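Local coordinates for protein cypemycin cysteine dehydrogenase (decarboxylating) (Streptomyces sp, PDB 6JDD) that catalyses the FAD-dependent oxidative decarboxylation of the C-terminal cysteine of the cypemycin precursor peptide, a step toward its aminovinyl-cysteine ring, at residues 28-31 / 32-36; 131-134 / 135-138. One frame throughout, in Å; residues are numbered along the deposited sequence.

Contact 1 (28-31 / 32-36)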
loop_
_atom_site.group_PDB
_atom_site.type_symbol
_atom_site.label_atom_id
_atom_site.label_comp_id
_atom_site.label_asym_id
_atom_site.label_seq_id
_atom_site.Cartn_x
_atom_site.Cartn_y
_atom_site.Cartn_z
ATOM N N ILE A 28 30.608 6.725 19.752
ATOM C CA ILE A 28 30.451 8.108 19.206
ATOM C C ILE A 28 30.230 9.072 20.385
ATOM O O ILE A 28 30.899 10.118 20.424
ATOM C CB ILE A 28 29.310 8.213 18.175
ATOM C CG1 ILE A 28 29.517 7.284 16.972
ATOM C CG2 ILE A 28 29.118 9.672 17.743
ATOM C CD1 ILE A 28 30.706 7.629 16.133
ATOM N N HIS A 29 29.341 8.742 21.326
ATOM C CA HIS A 29 29.094 9.577 22.524
ATOM C C HIS A 29 30.416 9.780 23.273
ATOM O O HIS A 29 30.729 10.927 23.579
ATOM C CB HIS A 29 28.015 8.938 23.388
ATOM C CG HIS A 29 27.768 9.692 24.651
ATOM N ND1 HIS A 29 27.217 10.970 24.636
ATOM C CD2 HIS A 29 27.999 9.368 25.941
ATOM C CE1 HIS A 29 27.112 11.387 25.861
ATOM N NE2 HIS A 29 27.581 10.426 26.678
ATOM N N TRP A 30 31.166 8.704 23.527
ATOM C CA TRP A 30 32.520 8.744 24.163
ATOM C C TRP A 30 33.452 9.725 23.426
ATOM O O TRP A 30 34.005 10.662 24.062
ATOM C CB TRP A 30 33.148 7.343 24.231
ATOM C CG TRP A 30 34.572 7.315 24.702
ATOM C CD1 TRP A 30 35.002 7.164 25.991
ATOM C CD2 TRP A 30 35.764 7.428 23.896
ATOM N NE1 TRP A 30 36.367 7.198 26.039
ATOM C CE2 TRP A 30 36.863 7.369 24.777
ATOM C CE3 TRP A 30 36.010 7.581 22.527
ATOM C CZ2 TRP A 30 38.181 7.450 24.330
ATOM C CZ3 TRP A 30 37.309 7.682 22.085
ATOM C CH2 TRP A 30 38.381 7.613 22.977
ATOM N N LEU A 31 33.617 9.544 22.122
ATOM C CA LEU A 31 34.499 10.426 21.325
ATOM C C LEU A 31 34.011 11.884 21.408
ATOM O O LEU A 31 34.847 12.763 21.531
ATOM C CB LEU A 31 34.523 9.902 19.891
ATOM C CG LEU A 31 35.404 10.675 18.915
ATOM C CD1 LEU A 31 36.854 10.671 19.367
ATOM C CD2 LEU A 31 35.253 10.093 17.529
ATOM N N ARG A 32 32.709 12.153 21.403
ATOM C CA ARG A 32 32.195 13.559 21.484
ATOM C C ARG A 32 32.551 14.189 22.842
ATOM O O ARG A 32 32.808 15.380 22.860
ATOM C CB ARG A 32 30.688 13.577 21.218
ATOM C CG ARG A 32 30.311 13.025 19.848
ATOM C CD ARG A 32 30.378 14.040 18.744
ATOM N NE ARG A 32 29.333 15.012 18.972
ATOM C CZ ARG A 32 29.491 16.194 19.540
ATOM N NH1 ARG A 32 30.681 16.611 19.949
ATOM N NH2 ARG A 32 28.439 16.970 19.668
ATOM N N GLU A 33 32.536 13.435 23.941
ATOM C CA GLU A 33 32.853 13.961 25.296
ATOM C C GLU A 33 34.371 14.053 25.455
ATOM O O GLU A 33 34.866 15.089 25.927
ATOM C CB GLU A 33 32.266 13.082 26.410
ATOM C CG GLU A 33 30.743 13.011 26.400
ATOM C CD GLU A 33 30.001 14.212 26.980
ATOM O OE1 GLU A 33 29.145 13.988 27.880
ATOM O OE2 GLU A 33 30.251 15.363 26.526
ATOM N N PHE A 34 35.086 12.999 25.080
ATOM C CA PHE A 34 36.567 12.977 25.080
ATOM C C PHE A 34 37.137 14.151 24.257
ATOM O O PHE A 34 38.168 14.701 24.644
ATOM C CB PHE A 34 37.016 11.618 24.561
ATOM C CG PHE A 34 38.504 11.443 24.550
ATOM C CD1 PHE A 34 39.205 11.435 25.748
ATOM C CD2 PHE A 34 39.201 11.306 23.356
ATOM C CE1 PHE A 34 40.581 11.282 25.755
ATOM C CE2 PHE A 34 40.575 11.143 23.368
ATOM C CZ PHE A 34 41.259 11.135 24.567
ATOM N N GLN A 35 36.506 14.567 23.159
ATOM C CA GLN A 35 37.133 15.557 22.235
ATOM C C GLN A 35 36.079 16.478 21.617
ATOM O O GLN A 35 35.852 16.453 20.412
ATOM C CB GLN A 35 37.945 14.752 21.229
ATOM C CG GLN A 35 38.916 15.575 20.415
ATOM C CD GLN A 35 39.869 14.731 19.598
ATOM O OE1 GLN A 35 40.098 13.534 19.867
ATOM N NE2 GLN A 35 40.448 15.387 18.592
ATOM N N PRO A 36 35.464 17.365 22.439
ATOM C CA PRO A 36 34.308 18.173 22.025
ATOM C C PRO A 36 34.514 19.055 20.786
ATOM O O PRO A 36 33.574 19.391 20.147
ATOM C CB PRO A 36 34.043 19.093 23.233
ATOM C CG PRO A 36 34.652 18.346 24.419
ATOM C CD PRO A 36 35.864 17.647 23.835
#

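Contact 2 (131-134 / 135-138)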
loop_
_atom_site.group_PDB
_atom_site.type_symbol
_atom_site.label_atom_id
_atom_site.label_comp_id
_atom_site.label_asym_id
_atom_site.label_seq_id
_atom_site.Cartn_x
_atom_site.Cartn_y
_atom_site.Cartn_z
ATOM N N GLY A 131 35.366 -14.973 10.834
ATOM C CA GLY A 131 36.256 -16.046 10.366
ATOM C C GLY A 131 36.909 -15.684 9.035
ATOM O O GLY A 131 36.754 -14.508 8.568
ATOM N N SER A 132 37.668 -16.626 8.450
ATOM C CA SER A 132 38.472 -16.337 7.239
ATOM C C SER A 132 38.747 -17.597 6.418
ATOM O O SER A 132 38.395 -18.684 6.801
ATOM C CB SER A 132 39.726 -15.574 7.607
ATOM O OG SER A 132 40.212 -14.810 6.505
ATOM N N ASN A 133 39.258 -17.409 5.217
ATOM C CA ASN A 133 39.808 -18.530 4.422
ATOM C C ASN A 133 40.918 -17.946 3.555
ATOM O O ASN A 133 41.191 -16.755 3.664
ATOM C CB ASN A 133 38.706 -19.244 3.646
ATOM C CG ASN A 133 38.021 -18.343 2.634
ATOM O OD1 ASN A 133 38.663 -17.608 1.882
ATOM N ND2 ASN A 133 36.694 -18.403 2.576
ATOM N N GLU A 134 41.449 -18.736 2.648
ATOM C CA GLU A 134 42.642 -18.359 1.842
ATOM C C GLU A 134 42.283 -17.223 0.872
ATOM O O GLU A 134 43.154 -16.345 0.624
ATOM C CB GLU A 134 43.210 -19.593 1.136
ATOM C CG GLU A 134 43.573 -20.716 2.129
ATOM C CD GLU A 134 42.527 -21.761 2.578
ATOM O OE1 GLU A 134 42.988 -22.881 2.900
ATOM O OE2 GLU A 134 41.268 -21.491 2.652
ATOM N N ILE A 135 41.052 -17.230 0.377
ATOM C CA ILE A 135 40.611 -16.266 -0.646
ATOM C C ILE A 135 40.342 -14.928 0.030
ATOM O O ILE A 135 40.731 -13.898 -0.500
ATOM C CB ILE A 135 39.379 -16.829 -1.337
ATOM C CG1 ILE A 135 39.803 -17.988 -2.232
ATOM C CG2 ILE A 135 38.651 -15.748 -2.090
ATOM C CD1 ILE A 135 38.633 -18.744 -2.769
ATOM N N VAL A 136 39.790 -14.961 1.227
ATOM C CA VAL A 136 39.577 -13.717 2.025
ATOM C C VAL A 136 40.941 -13.074 2.333
ATOM O O VAL A 136 41.102 -11.883 2.167
ATOM C CB VAL A 136 38.755 -14.047 3.293
ATOM C CG1 VAL A 136 38.719 -12.904 4.272
ATOM C CG2 VAL A 136 37.336 -14.474 2.946
ATOM N N GLU A 137 41.894 -13.869 2.795
ATOM C CA GLU A 137 43.244 -13.401 3.191
ATOM C C GLU A 137 43.882 -12.760 1.950
ATOM O O GLU A 137 44.556 -11.750 2.130
ATOM C CB GLU A 137 44.056 -14.531 3.835
ATOM C CG GLU A 137 43.631 -14.791 5.288
ATOM C CD GLU A 137 43.625 -16.252 5.832
ATOM O OE1 GLU A 137 44.435 -17.129 5.317
ATOM O OE2 GLU A 137 42.816 -16.557 6.811
ATOM N N ASN A 138 43.658 -13.321 0.755
ATOM C CA ASN A 138 44.280 -12.737 -0.460
ATOM C C ASN A 138 43.721 -11.356 -0.739
ATOM O O ASN A 138 44.518 -10.442 -1.068
ATOM C CB ASN A 138 44.218 -13.639 -1.695
ATOM C CG ASN A 138 45.315 -14.673 -1.697
ATOM O OD1 ASN A 138 46.265 -14.661 -0.867
ATOM N ND2 ASN A 138 45.138 -15.595 -2.622
#

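Contact 1 (28-31 / 32-36)
The carbonyls of Ile28, His29, Trp30 and Leu31 accept hydrogen bonds from the amides of Arg32, Glu33, Phe34 and Gln35 in a run of i to i+4 bonds that closes the last turn of helix 24-34, the straightest being Phe34 N to Trp30 O at 2.8 Å. Gln35, though its N still reaches Leu31 O, leaves helical angles and ends the helix. Trp30 and Phe34, four residues apart, both set CG anti to the backbone N (chi1 173° and -178°), which lets their side chains run alongside each other in the same direction. Their rings form an offset stack: the indole six-membered ring and the phenyl ring have centroids 4.8 Å apart and planes at 13°, with Trp30 CH2 3.8 Å from Phe34 CD2. Phe34 CB sits over the centre of that indole ring in a CH-pi contact. On another flank Glu33 CG lies over one face of the His29 imidazole, toward its rim, while Glu33 OE1 stays 4.1 Å from His29 NE2. The Arg32 chain, kinked at its second and third torsions, brings NE into a hydrogen bond with Leu60 O. Helix 24-34, which links strands 10-15 and 39-44 in a beta-alpha-beta unit, packs Leu31 on Val40 and on Leu176 of helix 172-185, and Ile28 on Leu57 of helix 54-60.

Contact 2 (131-134 / 135-138)
Asn133 OD1 is gripped by two backbone amides: Val136 N at 3.0 Å, nearly straight at the hydrogen (164°), and Ile135 N at 2.8 Å in a weak, bent bond. This is an N-cap, with Asn133 standing just before helix 134-142 and its side chain accepting from first-turn N-H groups that have no earlier helical carbonyl to bond. With Asn133 chi1 at 62°, CG is flanked by both the backbone N and C, which places OD1 near those first-turn amides. The amide is held at its other end too, because ND2 bonds to Gln117 OE1 of the third subunit; together these bonds should fix its rotation. The Val136 side chain runs roughly perpendicular to that of Asn133, its CG2 3.6 Å from Asn133 OD1, and also packs on Leu97 and Met101 of helix 97-104. The main chain takes over with Glu137 N to Asn133 O at 3.1 Å and Asn138 N to Glu134 O. Ile135 meets Ala104 of the third subunit, so the helix start belongs to a subunit interface. Beside the cap, Ser132 OG lies 3.2 Å from Glu137 OE2.

Overall arrangement
Contact 1 closes the C-terminal end of helix 24-34, whereas contact 2 opens helix 134-142, so the two mark opposite kinds of helix end in the parallel-sheet flavoprotein fold. They lie on opposite sides of the chain's centre, their own centres 35 Å apart and their nearest atoms about 24 Å apart, without touching. Neither is in direct contact with the flavin: the nearest approach to a bound FAD is about 11 Å from the side chain of His29 in contact 1 and about 9 Å from that of Val136 in contact 2. Both face other copies in the twelve-chain assembly, contact 1 through His29 on Leu23 of the second subunit, contact 2 more broadly against the third.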